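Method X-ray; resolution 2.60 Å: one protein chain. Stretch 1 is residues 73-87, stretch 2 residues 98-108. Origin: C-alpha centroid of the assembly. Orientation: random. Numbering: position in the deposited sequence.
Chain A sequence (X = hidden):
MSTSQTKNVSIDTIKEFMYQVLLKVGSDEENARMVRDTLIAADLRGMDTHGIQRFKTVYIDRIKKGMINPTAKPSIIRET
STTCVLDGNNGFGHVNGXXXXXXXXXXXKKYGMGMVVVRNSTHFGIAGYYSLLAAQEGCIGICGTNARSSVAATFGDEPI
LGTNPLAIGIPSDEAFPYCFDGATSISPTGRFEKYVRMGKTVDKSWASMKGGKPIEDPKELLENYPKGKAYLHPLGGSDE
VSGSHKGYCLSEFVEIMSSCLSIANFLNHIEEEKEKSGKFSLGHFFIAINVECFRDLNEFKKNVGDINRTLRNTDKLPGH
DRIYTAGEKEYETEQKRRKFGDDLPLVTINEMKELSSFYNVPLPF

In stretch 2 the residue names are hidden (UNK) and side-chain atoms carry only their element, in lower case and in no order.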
# COMPACT_ATOMS: atom_id res chain seq x y z
N LYS A 73 15.82 -2.82 -25.91
CA LYS A 73 14.38 -2.72 -25.75
C LYS A 73 13.92 -3.98 -25.02
O LYS A 73 14.61 -5.00 -25.09
CB LYS A 73 13.69 -2.59 -27.11
CG LYS A 73 14.20 -1.44 -27.98
CD LYS A 73 13.36 -0.17 -27.82
CE LYS A 73 13.79 0.89 -28.85
NZ LYS A 73 12.79 1.98 -28.98
N PRO A 74 12.77 -3.93 -24.31
CA PRO A 74 12.28 -5.13 -23.62
C PRO A 74 11.80 -6.22 -24.57
O PRO A 74 11.44 -5.92 -25.71
CB PRO A 74 11.10 -4.59 -22.80
CG PRO A 74 10.64 -3.41 -23.58
CD PRO A 74 11.91 -2.77 -24.05
N SER A 75 11.81 -7.47 -24.11
CA SER A 75 11.30 -8.60 -24.89
C SER A 75 10.11 -9.25 -24.19
O SER A 75 10.15 -9.48 -22.98
CB SER A 75 12.38 -9.67 -25.09
OG SER A 75 13.50 -9.16 -25.80
N ILE A 76 9.07 -9.54 -24.96
CA ILE A 76 7.90 -10.24 -24.44
C ILE A 76 8.26 -11.70 -24.16
O ILE A 76 8.63 -12.44 -25.08
CB ILE A 76 6.69 -10.12 -25.41
CG1 ILE A 76 6.21 -8.67 -25.48
CG2 ILE A 76 5.55 -11.01 -24.97
CD1 ILE A 76 5.46 -8.30 -26.75
N ILE A 77 8.18 -12.11 -22.89
CA ILE A 77 8.40 -13.51 -22.52
C ILE A 77 7.09 -14.31 -22.52
O ILE A 77 7.03 -15.41 -23.08
CB ILE A 77 9.13 -13.65 -21.15
CG1 ILE A 77 10.51 -12.98 -21.17
CG2 ILE A 77 9.23 -15.11 -20.72
CD1 ILE A 77 11.42 -13.34 -22.34
N ARG A 78 6.05 -13.75 -21.91
CA ARG A 78 4.75 -14.42 -21.78
C ARG A 78 3.65 -13.37 -21.75
O ARG A 78 3.65 -12.49 -20.89
CB ARG A 78 4.70 -15.28 -20.51
CG ARG A 78 3.78 -16.49 -20.62
CD ARG A 78 3.41 -17.12 -19.28
NE ARG A 78 4.46 -17.99 -18.73
CZ ARG A 78 4.22 -18.98 -17.86
NH1 ARG A 78 5.23 -19.73 -17.41
NH2 ARG A 78 2.98 -19.24 -17.44
N GLU A 79 2.72 -13.45 -22.69
CA GLU A 79 1.64 -12.46 -22.80
C GLU A 79 0.24 -13.10 -22.82
O GLU A 79 -0.00 -14.05 -23.57
CB GLU A 79 1.85 -11.59 -24.04
CG GLU A 79 0.83 -10.47 -24.24
CD GLU A 79 1.11 -9.61 -25.47
OE1 GLU A 79 1.68 -10.13 -26.47
OE2 GLU A 79 0.75 -8.41 -25.44
N THR A 80 -0.67 -12.59 -21.99
CA THR A 80 -2.08 -12.95 -22.08
C THR A 80 -2.89 -11.69 -22.38
O THR A 80 -2.31 -10.64 -22.66
CB THR A 80 -2.63 -13.63 -20.79
OG1 THR A 80 -3.04 -12.64 -19.85
CG2 THR A 80 -1.58 -14.55 -20.15
N SER A 81 -4.22 -11.81 -22.34
CA SER A 81 -5.12 -10.67 -22.59
C SER A 81 -4.81 -9.45 -21.73
O SER A 81 -4.77 -8.32 -22.25
CB SER A 81 -6.58 -11.09 -22.33
OG SER A 81 -7.10 -11.81 -23.41
N THR A 82 -4.61 -9.68 -20.44
CA THR A 82 -4.52 -8.61 -19.46
C THR A 82 -3.15 -8.52 -18.81
O THR A 82 -2.90 -7.63 -17.99
CB THR A 82 -5.55 -8.81 -18.32
OG1 THR A 82 -5.36 -10.10 -17.73
CG2 THR A 82 -6.97 -8.69 -18.84
N THR A 83 -2.26 -9.45 -19.15
CA THR A 83 -0.95 -9.53 -18.49
C THR A 83 0.22 -9.60 -19.47
O THR A 83 0.02 -9.81 -20.67
CB THR A 83 -0.83 -10.76 -17.55
OG1 THR A 83 -0.67 -11.95 -18.33
CG2 THR A 83 -2.05 -10.88 -16.63
N CYS A 84 1.43 -9.42 -18.93
CA CYS A 84 2.65 -9.63 -19.70
C CYS A 84 3.88 -9.73 -18.80
O CYS A 84 3.96 -9.06 -17.76
CB CYS A 84 2.82 -8.54 -20.76
SG CYS A 84 4.15 -8.89 -21.94
N VAL A 85 4.84 -10.57 -19.20
CA VAL A 85 6.17 -10.59 -18.59
C VAL A 85 7.17 -10.06 -19.61
O VAL A 85 7.20 -10.50 -20.75
CB VAL A 85 6.62 -12.00 -18.15
CG1 VAL A 85 8.07 -11.98 -17.63
CG2 VAL A 85 5.69 -12.56 -17.09
N LEU A 86 8.00 -9.11 -19.18
CA LEU A 86 9.04 -8.57 -20.02
C LEU A 86 10.42 -8.85 -19.44
O LEU A 86 10.63 -8.78 -18.23
CB LEU A 86 8.86 -7.06 -20.22
CG LEU A 86 7.56 -6.49 -20.82
CD1 LEU A 86 7.54 -4.98 -20.65
CD2 LEU A 86 7.38 -6.87 -22.28
N ASP A 87 11.35 -9.20 -20.33
CA ASP A 87 12.76 -9.23 -20.01
C ASP A 87 13.33 -7.89 -20.44
O ASP A 87 13.22 -7.51 -21.61
CB ASP A 87 13.43 -10.37 -20.78
CG ASP A 87 14.90 -10.52 -20.47
OD1 ASP A 87 15.41 -9.89 -19.52
OD2 ASP A 87 15.57 -11.29 -21.20
N UNK A 98 8.26 2.68 -19.19
CA UNK A 98 7.37 3.42 -20.07
C UNK A 98 6.64 2.46 -20.98
O UNK A 98 5.41 2.52 -21.11
c UNK A 98 8.15 4.47 -20.89
c UNK A 98 7.23 5.21 -21.86
o UNK A 98 8.73 5.42 -20.00
N UNK A 99 7.38 1.56 -21.60
CA UNK A 99 6.77 0.55 -22.45
C UNK A 99 5.83 -0.38 -21.65
O UNK A 99 4.68 -0.58 -22.06
c UNK A 99 7.23 -1.45 -23.97
c UNK A 99 7.85 -0.22 -23.24
c UNK A 99 9.87 0.27 -24.73
c UNK A 99 8.54 0.75 -24.20
N UNK A 100 6.30 -0.88 -20.51
CA UNK A 100 5.51 -1.75 -19.63
C UNK A 100 4.17 -1.18 -19.20
O UNK A 100 3.14 -1.86 -19.29
N UNK A 101 4.17 0.07 -18.74
CA UNK A 101 2.95 0.72 -18.29
C UNK A 101 2.04 1.08 -19.46
O UNK A 101 0.83 0.83 -19.41
s UNK A 101 0.81 1.82 -16.00
c UNK A 101 3.27 1.95 -17.41
c UNK A 101 2.04 2.74 -16.96
c UNK A 101 1.44 2.03 -14.33
N UNK A 102 2.60 1.66 -20.52
CA UNK A 102 1.83 1.96 -21.73
C UNK A 102 1.11 0.71 -22.20
O UNK A 102 -0.03 0.75 -22.65
c UNK A 102 2.92 3.95 -22.86
c UNK A 102 4.01 4.36 -23.85
n UNK A 102 4.76 4.48 -26.21
c UNK A 102 3.62 4.13 -25.31
c UNK A 102 2.73 2.47 -22.84
N UNK A 103 1.81 -0.41 -22.07
CA UNK A 103 1.31 -1.72 -22.43
C UNK A 103 0.21 -2.15 -21.47
O UNK A 103 -0.84 -2.64 -21.91
c UNK A 103 2.23 -4.00 -23.07
c UNK A 103 2.48 -2.69 -22.42
c UNK A 103 3.13 -6.32 -24.11
s UNK A 103 3.79 -4.73 -23.61
N UNK A 104 0.41 -1.96 -20.17
CA UNK A 104 -0.63 -2.24 -19.19
C UNK A 104 -1.88 -1.37 -19.39
O UNK A 104 -3.00 -1.84 -19.19
c UNK A 104 -0.09 -2.08 -17.78
N UNK A 105 -1.68 -0.11 -19.79
CA UNK A 105 -2.78 0.81 -20.09
C UNK A 105 -3.59 0.32 -21.29
O UNK A 105 -4.83 0.26 -21.25
c UNK A 105 -1.75 2.89 -19.09
c UNK A 105 -2.27 2.25 -20.37
c UNK A 105 -3.36 3.12 -20.99
c UNK A 105 -0.84 4.09 -19.33
N UNK A 106 -2.87 -0.05 -22.35
CA UNK A 106 -3.45 -0.52 -23.59
C UNK A 106 -4.37 -1.71 -23.33
O UNK A 106 -5.51 -1.74 -23.80
o UNK A 106 -0.56 -2.21 -26.19
c UNK A 106 -2.30 -0.90 -24.52
c UNK A 106 -2.64 -0.99 -26.00
o UNK A 106 -1.68 -1.80 -28.05
c UNK A 106 -1.54 -1.72 -26.80
N UNK A 107 -3.87 -2.67 -22.56
CA UNK A 107 -4.65 -3.83 -22.11
C UNK A 107 -5.82 -3.47 -21.20
O UNK A 107 -6.85 -4.16 -21.22
c UNK A 107 -2.56 -5.32 -22.16
c UNK A 107 -0.80 -7.07 -22.33
c UNK A 107 -3.75 -4.83 -21.37
n UNK A 107 -1.42 -7.67 -23.55
c UNK A 107 -1.84 -6.43 -21.43
N UNK A 108 -5.68 -2.42 -20.41
CA UNK A 108 -6.78 -2.02 -19.53
C UNK A 108 -7.91 -1.43 -20.36
O UNK A 108 -9.08 -1.72 -20.11
c UNK A 108 -6.31 -1.04 -18.45

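Position 98 carries three side-chain atoms, two carbons and an oxygen, with the first carbon bonded to both the oxygen and the other carbon. All are out of reach of stretch 1. A beta-branched hydroxyl identifies Thr-98.

Position 99 has four carbons, forked at the first, with one arm two carbons long. The terminal carbon of that arm lies 3.7 Å from Pro-74 CD. This is Ile-99, with chi1 m and chi2 t.

Position 100 has no side-chain atoms, so it is Gly-100. Its bare CA sits 3.9 Å from Leu-86 CD1, and an ideal CB would also lie 3.9 Å from that methyl.

Position 101 is an unbranched chain of two carbons, a sulfur and a carbon, out of reach of stretch 1: Met-101.

Position 102 shows four carbons in a row ending in nitrogen. This is Lys-102, exposed and also out of reach.

Position 103 repeats the pattern of two carbons, sulfur, carbon, but its CA-to-CB bond points toward stretch 1. The terminal carbon lies 3.4 Å from Glu-79 OE2, 3.5 Å from Cys-84 SG and 4.0 Å from Ile-76 CD1; the sulfur is 4.4 Å from Leu-86 CD2. This is Met-103, whose three chi angles are all t, an extended form that carries the methyl in among these side chains.

Position 104 has a single carbon, pointing sideways: Ala-104.

Position 105 has four carbons forked at the first, one arm two carbons long, and is out of reach of stretch 1: Ile-105.

Position 106 has three carbons, the third bearing two oxygens. The carboxylate identifies Glu-106, which makes no contact.

Position 107 has four carbons in a row and a terminal nitrogen. The nitrogen is 3.0 Å from Glu-79 OE2 and 3.2 Å from Thr-80 O, and the fourth carbon is 3.3 Å from Thr-83 O. This is Lys-107.

Position 108 has one carbon, directed away: Ala-108.

The helix runs nearly antiparallel to strand 83-87, at 165°, with a closest axial approach of 9.2 Å. Positions 99, 103 and 107, spaced by four, lie on roughly one face of the helix, and all three CA-to-CB bonds point toward stretch 1. Ile-99 and Met-103 supply apolar packing, while Gly-100 leaves its CA directly against Leu-86. Lys-107 has the largest covered area, 107 Å². Its aliphatic chain passes the turn, with CD 3.6 Å from Ser-81 O, and NZ donates to Glu-79 OE2, within a salt bridge, and to Thr-80 O. One end of the contact is therefore polar, the other apolar.

Stretch 2 (98-108) TIGMKMAIEKA
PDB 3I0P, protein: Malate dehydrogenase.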